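Local coordinates for protein prolyl-tRNA synthetase (Giardia lamblia ATCC 50803, PDB 3IAL) that probably attaches L-proline to tRNA(Pro) in an ATP-dependent reaction, and is captured here with the prolyl-adenylate intermediate bound, at residues Lys444-Ile449 and Cys501-Lys506. Sequence-based numbering, arbitrary orientation.
Sequences KSFDEI and CALSGK
The first turn of helix 446-455 meets the irregular 501-506 loop at S445 and A502, whose CA atoms lie 4.6 Å apart, with F446 next to L503. A502 O faces this turn, and the CA-H of S445 points almost straight at it (166° at the hydrogen, CA to O 3.5 Å). One water joins the same carbonyl to the helix: it accepts from F446 N at 2.9 Å and donates to A502 O at 3.3 Å, so it takes up the helix's first amide and donates onward. A502 CB points at the K444-S445 peptide, 3.6 Å from K444 C.

L503 makes its side-chain contacts with the helix through one methyl. Its CG is anti to the carbonyl carbon, and CD2 reaches F446 N at 3.7 Å while lying at the edge of the F446 ring, near its plane. I449 CD1 touches the same methyl at 3.8 Å, the two side chains crossing at about a right angle. With CG anti to its backbone N (chi1 -168°), F446 also packs on L478 and A481 of helix 472-482, whose W474 meets L503.

Each segment braces itself. S445 OG caps the helix by accepting from E448 N (163° at the hydrogen), and E448 OE1 takes K444 N from above the carboxylate plane. In the loop, C501 SG accepts from L503 N and S504 N, both at 3.4 Å. A serine N-cap thus meets the N-H...S pair seen in zinc knuckles; with S504 at the second cysteine position and no zinc bound, this C-terminal-domain loop is probably a metal-free relative.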
ATOM      1  N   LYS B 444      -5.136 -42.072  19.829  1.00 34.03           N
ATOM      2  CA  LYS B 444      -5.676 -43.343  19.336  1.00 36.79           C
ATOM      3  C   LYS B 444      -7.118 -43.584  19.777  1.00 34.90           C
ATOM      4  O   LYS B 444      -7.633 -44.686  19.603  1.00 34.32           O
ATOM      5  CB  LYS B 444      -4.822 -44.516  19.837  1.00 38.83           C
ATOM      6  CG  LYS B 444      -3.354 -44.464  19.430  1.00 44.78           C
ATOM      7  CD  LYS B 444      -2.640 -45.810  19.668  1.00 48.54           C
ATOM      8  CE  LYS B 444      -2.472 -46.133  21.152  1.00 52.12           C
ATOM      9  NZ  LYS B 444      -3.731 -46.621  21.804  1.00 53.10           N
ATOM     10  N   SER B 445      -7.768 -42.566  20.341  1.00 34.17           N
ATOM     11  CA  SER B 445      -9.124 -42.719  20.862  1.00 33.41           C
ATOM     12  C   SER B 445      -9.810 -41.382  21.115  1.00 32.26           C
ATOM     13  O   SER B 445      -9.163 -40.351  21.206  1.00 30.84           O
ATOM     14  CB  SER B 445      -9.099 -43.519  22.169  1.00 33.46           C
ATOM     15  OG  SER B 445      -8.678 -42.702  23.247  1.00 34.31           O
ATOM     16  N   PHE B 446     -11.129 -41.421  21.249  1.00 33.34           N
ATOM     17  CA  PHE B 446     -11.909 -40.245  21.606  1.00 34.75           C
ATOM     18  C   PHE B 446     -11.377 -39.606  22.891  1.00 35.01           C
ATOM     19  O   PHE B 446     -11.154 -38.390  22.937  1.00 35.79           O
ATOM     20  CB  PHE B 446     -13.385 -40.616  21.765  1.00 36.67           C
ATOM     21  CG  PHE B 446     -14.304 -39.437  21.848  1.00 38.13           C
ATOM     22  CD1 PHE B 446     -14.749 -38.804  20.698  1.00 41.77           C
ATOM     23  CD2 PHE B 446     -14.748 -38.971  23.080  1.00 41.15           C
ATOM     24  CE1 PHE B 446     -15.618 -37.711  20.775  1.00 40.99           C
ATOM     25  CE2 PHE B 446     -15.613 -37.880  23.162  1.00 40.61           C
ATOM     26  CZ  PHE B 446     -16.048 -37.254  22.004  1.00 40.93           C
ATOM     27  N   ASP B 447     -11.151 -40.432  23.912  1.00 34.75           N
ATOM     28  CA  ASP B 447     -10.677 -39.966  25.217  1.00 35.13           C
ATOM     29  C   ASP B 447      -9.312 -39.294  25.143  1.00 33.95           C
ATOM     30  O   ASP B 447      -9.097 -38.269  25.788  1.00 33.06           O
ATOM     31  CB  ASP B 447     -10.613 -41.126  26.221  1.00 38.09           C
ATOM     32  CG  ASP B 447     -11.996 -41.595  26.675  1.00 42.85           C
ATOM     33  OD1 ASP B 447     -13.005 -40.942  26.330  1.00 47.09           O
ATOM     34  OD2 ASP B 447     -12.067 -42.623  27.384  1.00 45.23           O
ATOM     35  N   GLU B 448      -8.397 -39.867  24.363  1.00 32.88           N
ATOM     36  CA  GLU B 448      -7.067 -39.286  24.196  1.00 32.37           C
ATOM     37  C   GLU B 448      -7.100 -37.930  23.485  1.00 32.15           C
ATOM     38  O   GLU B 448      -6.344 -37.027  23.845  1.00 31.83           O
ATOM     39  CB  GLU B 448      -6.139 -40.247  23.457  1.00 34.62           C
ATOM     40  CG  GLU B 448      -5.658 -41.421  24.318  1.00 35.41           C
ATOM     41  CD  GLU B 448      -4.595 -42.277  23.635  1.00 37.06           C
ATOM     42  OE1 GLU B 448      -4.121 -41.902  22.542  1.00 35.91           O
ATOM     43  OE2 GLU B 448      -4.230 -43.331  24.201  1.00 41.17           O
ATOM     44  N   ILE B 449      -7.976 -37.783  22.488  1.00 30.93           N
ATOM     45  CA  ILE B 449      -8.161 -36.493  21.816  1.00 31.36           C
ATOM     46  C   ILE B 449      -8.704 -35.447  22.792  1.00 31.88           C
ATOM     47  O   ILE B 449      -8.210 -34.322  22.842  1.00 31.31           O
ATOM     48  CB  ILE B 449      -9.146 -36.585  20.630  1.00 33.50           C
ATOM     49  CG1 ILE B 449      -8.596 -37.493  19.524  1.00 34.83           C
ATOM     50  CG2 ILE B 449      -9.406 -35.207  20.058  1.00 27.87           C
ATOM     51  CD1 ILE B 449      -9.615 -37.819  18.459  1.00 34.28           C
ATOM     52  N   CYS B 501      -9.237 -46.311  12.370  1.00 33.30           N
ATOM     53  CA  CYS B 501      -9.799 -45.036  12.789  1.00 32.07           C
ATOM     54  C   CYS B 501      -9.911 -44.991  14.303  1.00 31.68           C
ATOM     55  O   CYS B 501     -10.492 -45.893  14.904  1.00 32.94           O
ATOM     56  CB  CYS B 501     -11.181 -44.848  12.158  1.00 33.19           C
ATOM     57  SG  CYS B 501     -12.144 -43.430  12.743  1.00 34.62           S
ATOM     58  N   ALA B 502      -9.371 -43.931  14.905  1.00 29.71           N
ATOM     59  CA  ALA B 502      -9.420 -43.726  16.360  1.00 30.10           C
ATOM     60  C   ALA B 502     -10.833 -43.659  16.941  1.00 28.81           C
ATOM     61  O   ALA B 502     -11.019 -43.900  18.132  1.00 26.58           O
ATOM     62  CB  ALA B 502      -8.675 -42.449  16.730  1.00 28.61           C
ATOM     63  N   LEU B 503     -11.821 -43.301  16.122  1.00 29.15           N
ATOM     64  CA  LEU B 503     -13.157 -43.024  16.636  1.00 29.19           C
ATOM     65  C   LEU B 503     -14.182 -44.126  16.349  1.00 31.23           C
ATOM     66  O   LEU B 503     -14.977 -44.459  17.223  1.00 32.34           O
ATOM     67  CB  LEU B 503     -13.648 -41.674  16.117  1.00 28.06           C
ATOM     68  CG  LEU B 503     -12.737 -40.481  16.441  1.00 29.85           C
ATOM     69  CD1 LEU B 503     -13.383 -39.184  16.000  1.00 26.27           C
ATOM     70  CD2 LEU B 503     -12.371 -40.414  17.930  1.00 25.02           C
ATOM     71  N   SER B 504     -14.154 -44.690  15.143  1.00 33.68           N
ATOM     72  CA  SER B 504     -15.149 -45.678  14.706  1.00 34.38           C
ATOM     73  C   SER B 504     -14.644 -47.115  14.748  1.00 36.96           C
ATOM     74  O   SER B 504     -15.446 -48.051  14.766  1.00 39.19           O
ATOM     75  CB  SER B 504     -15.594 -45.372  13.269  1.00 35.49           C
ATOM     76  OG  SER B 504     -14.519 -45.533  12.349  1.00 32.65           O
ATOM     77  N   GLY B 505     -13.325 -47.294  14.735  1.00 38.32           N
ATOM     78  CA  GLY B 505     -12.727 -48.623  14.631  1.00 38.98           C
ATOM     79  C   GLY B 505     -12.585 -49.144  13.206  1.00 39.58           C
ATOM     80  O   GLY B 505     -11.956 -50.183  12.987  1.00 39.52           O
ATOM     81  N   LYS B 506     -13.158 -48.424  12.239  1.00 39.45           N
ATOM     82  CA  LYS B 506     -13.097 -48.793  10.823  1.00 37.64           C
ATOM     83  C   LYS B 506     -11.697 -48.550  10.256  1.00 36.65           C
ATOM     84  O   LYS B 506     -10.863 -47.940  10.927  1.00 35.23           O
ATOM     85  CB  LYS B 506     -14.137 -47.994  10.027  1.00 37.71           C
ATOM     86  CG  LYS B 506     -15.576 -48.268  10.433  1.00 40.07           C
ATOM     87  CD  LYS B 506     -16.545 -47.498   9.549  1.00 43.20           C
ATOM     88  CE  LYS B 506     -17.965 -47.551  10.091  1.00 45.76           C
ATOM     89  NZ  LYS B 506     -18.831 -46.510   9.457  1.00 48.04           N
TER
HETATM   90  O   HOH W   1     -12.634 -43.914  20.960  1.00 29.68           O